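Local coordinates for protein peptidoglycan D,D-transpeptidase FtsI (Burkholderia pseudomallei, PDB 6HZI) that probably cross-links peptidoglycan strands as a penicillin-binding D,D-transpeptidase of the septal cell-wall machinery, at residues Met131-Lys134 with Pro135-Trp139. Sequence-based numbering, arbitrary orientation.
Sequences MTMK and PEEMW
Lys-134 and Glu-137 meet where the loop after helix 123-130 turns into helix 135-144. One bond fixes the cap: the backbone N of Lys-134 donates to OE1 of Glu-137 at 2.8 Å, and the N-H...O angle of 171° makes it nearly straight. It reaches the oxygen on the anti side of the carboxylate, 29° out of its plane. Glu-137 is placed for this by a first torsion of -79°, which sets CG opposite its own carbonyl carbon, and by a chain that runs extended from there back to the start of the helix. OE1 also lies 3.3 Å from CA of Met-133, against the backbone just before the cap. The other oxygen of Glu-137, OE2, forms a salt bridge with Arg-82, whose guanidinium also binds the carbonyl of Thr-132; this second grip helps fix the rotation of the carboxylate. NZ of Lys-134 stays 4.3 Å from OE2 of Glu-137, beyond salt-bridge distance, though the opposite charges probably attract. On the backbone, the N-H of Met-138 is shared weakly between Lys-134 O, at 3.3 Å, and Pro-135 O. On the side facing helix 70-79, the thioether chains of Met-133 and Met-138 cross at about a right angle, CE of the former 4.2 Å from SD of the latter, and both touch Leu-76. With Lys-134 as N-cap, Pro-135 as N1 and Glu-137 as N3, the bond is the N3 half of a capping box, the lysine having no side-chain acceptor to return the other half, here within the helical part of the transpeptidase domain.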
loop_
_atom_site.group_PDB
_atom_site.type_symbol
_atom_site.label_atom_id
_atom_site.label_comp_id
_atom_site.label_asym_id
_atom_site.label_seq_id
_atom_site.Cartn_x
_atom_site.Cartn_y
_atom_site.Cartn_z
ATOM N N MET A 131 -7.444 -1.718 18.833
ATOM C CA MET A 131 -8.081 -1.411 20.143
ATOM C C MET A 131 -7.010 -1.419 21.246
ATOM O O MET A 131 -7.298 -0.984 22.355
ATOM C CB MET A 131 -9.182 -2.411 20.491
ATOM C CG MET A 131 -10.467 -2.274 19.691
ATOM S SD MET A 131 -10.994 -0.533 19.494
ATOM C CE MET A 131 -10.240 -0.148 17.912
ATOM N N THR A 132 -5.783 -1.817 20.965
ATOM C CA THR A 132 -4.694 -1.684 21.965
ATOM C C THR A 132 -4.063 -0.283 21.898
ATOM O O THR A 132 -2.988 -0.099 22.547
ATOM C CB THR A 132 -3.614 -2.761 21.765
ATOM O OG1 THR A 132 -2.723 -2.472 20.665
ATOM C CG2 THR A 132 -4.240 -4.135 21.610
ATOM N N MET A 133 -4.593 0.642 21.099
ATOM C CA MET A 133 -3.892 1.949 20.868
ATOM C C MET A 133 -4.914 3.077 20.959
ATOM O O MET A 133 -6.136 2.795 20.819
ATOM C CB MET A 133 -3.182 2.027 19.507
ATOM C CG MET A 133 -2.059 1.012 19.320
ATOM S SD MET A 133 -1.305 0.940 17.629
ATOM C CE MET A 133 -2.617 0.172 16.679
ATOM N N LYS A 134 -4.443 4.284 21.254
ATOM C CA LYS A 134 -5.332 5.476 21.412
ATOM C C LYS A 134 -5.498 6.137 20.053
ATOM O O LYS A 134 -4.561 6.106 19.257
ATOM C CB LYS A 134 -4.723 6.516 22.362
ATOM C CG LYS A 134 -4.494 6.064 23.803
ATOM C CD LYS A 134 -3.480 6.911 24.552
ATOM C CE LYS A 134 -3.077 6.291 25.879
ATOM N NZ LYS A 134 -1.638 6.496 26.172
ATOM N N PRO A 135 -6.676 6.720 19.743
ATOM C CA PRO A 135 -6.856 7.526 18.525
ATOM C C PRO A 135 -5.679 8.476 18.220
ATOM O O PRO A 135 -5.203 8.593 17.116
ATOM C CB PRO A 135 -8.131 8.323 18.862
ATOM C CG PRO A 135 -8.943 7.356 19.711
ATOM C CD PRO A 135 -7.906 6.638 20.548
ATOM N N GLU A 136 -5.189 9.135 19.247
ATOM C CA GLU A 136 -4.131 10.134 19.060
ATOM C C GLU A 136 -2.912 9.408 18.490
ATOM O O GLU A 136 -2.251 9.950 17.609
ATOM C CB GLU A 136 -3.907 10.880 20.376
ATOM C CG GLU A 136 -2.829 11.945 20.297
ATOM C CD GLU A 136 -2.522 12.582 21.635
ATOM O OE1 GLU A 136 -3.308 12.388 22.581
ATOM O OE2 GLU A 136 -1.486 13.229 21.732
ATOM N N GLU A 137 -2.578 8.254 19.039
ATOM C CA GLU A 137 -1.372 7.500 18.631
ATOM C C GLU A 137 -1.452 7.205 17.127
ATOM O O GLU A 137 -0.444 7.381 16.457
ATOM C CB GLU A 137 -1.275 6.212 19.436
ATOM C CG GLU A 137 -0.740 6.424 20.832
ATOM C CD GLU A 137 -0.780 5.188 21.715
ATOM O OE1 GLU A 137 -1.685 4.337 21.550
ATOM O OE2 GLU A 137 0.108 5.074 22.546
ATOM N N MET A 138 -2.634 6.827 16.661
ATOM C CA MET A 138 -2.897 6.317 15.303
ATOM C C MET A 138 -2.928 7.513 14.351
ATOM O O MET A 138 -2.261 7.441 13.283
ATOM C CB MET A 138 -4.213 5.526 15.261
ATOM C CG MET A 138 -4.054 4.124 15.873
ATOM S SD MET A 138 -5.499 3.071 15.716
ATOM C CE MET A 138 -5.922 3.224 13.980
ATOM N N TRP A 139 -3.633 8.579 14.742
ATOM C CA TRP A 139 -3.676 9.869 13.989
ATOM C C TRP A 139 -2.239 10.383 13.837
ATOM O O TRP A 139 -1.838 10.740 12.736
ATOM C CB TRP A 139 -4.598 10.903 14.650
ATOM C CG TRP A 139 -4.854 12.147 13.839
ATOM C CD1 TRP A 139 -5.970 12.460 13.093
ATOM C CD2 TRP A 139 -3.963 13.272 13.730
ATOM N NE1 TRP A 139 -5.816 13.687 12.497
ATOM C CE2 TRP A 139 -4.603 14.214 12.885
ATOM C CE3 TRP A 139 -2.690 13.558 14.266
ATOM C CZ2 TRP A 139 -3.996 15.425 12.553
ATOM C CZ3 TRP A 139 -2.090 14.751 13.931
ATOM C CH2 TRP A 139 -2.744 15.670 13.085
#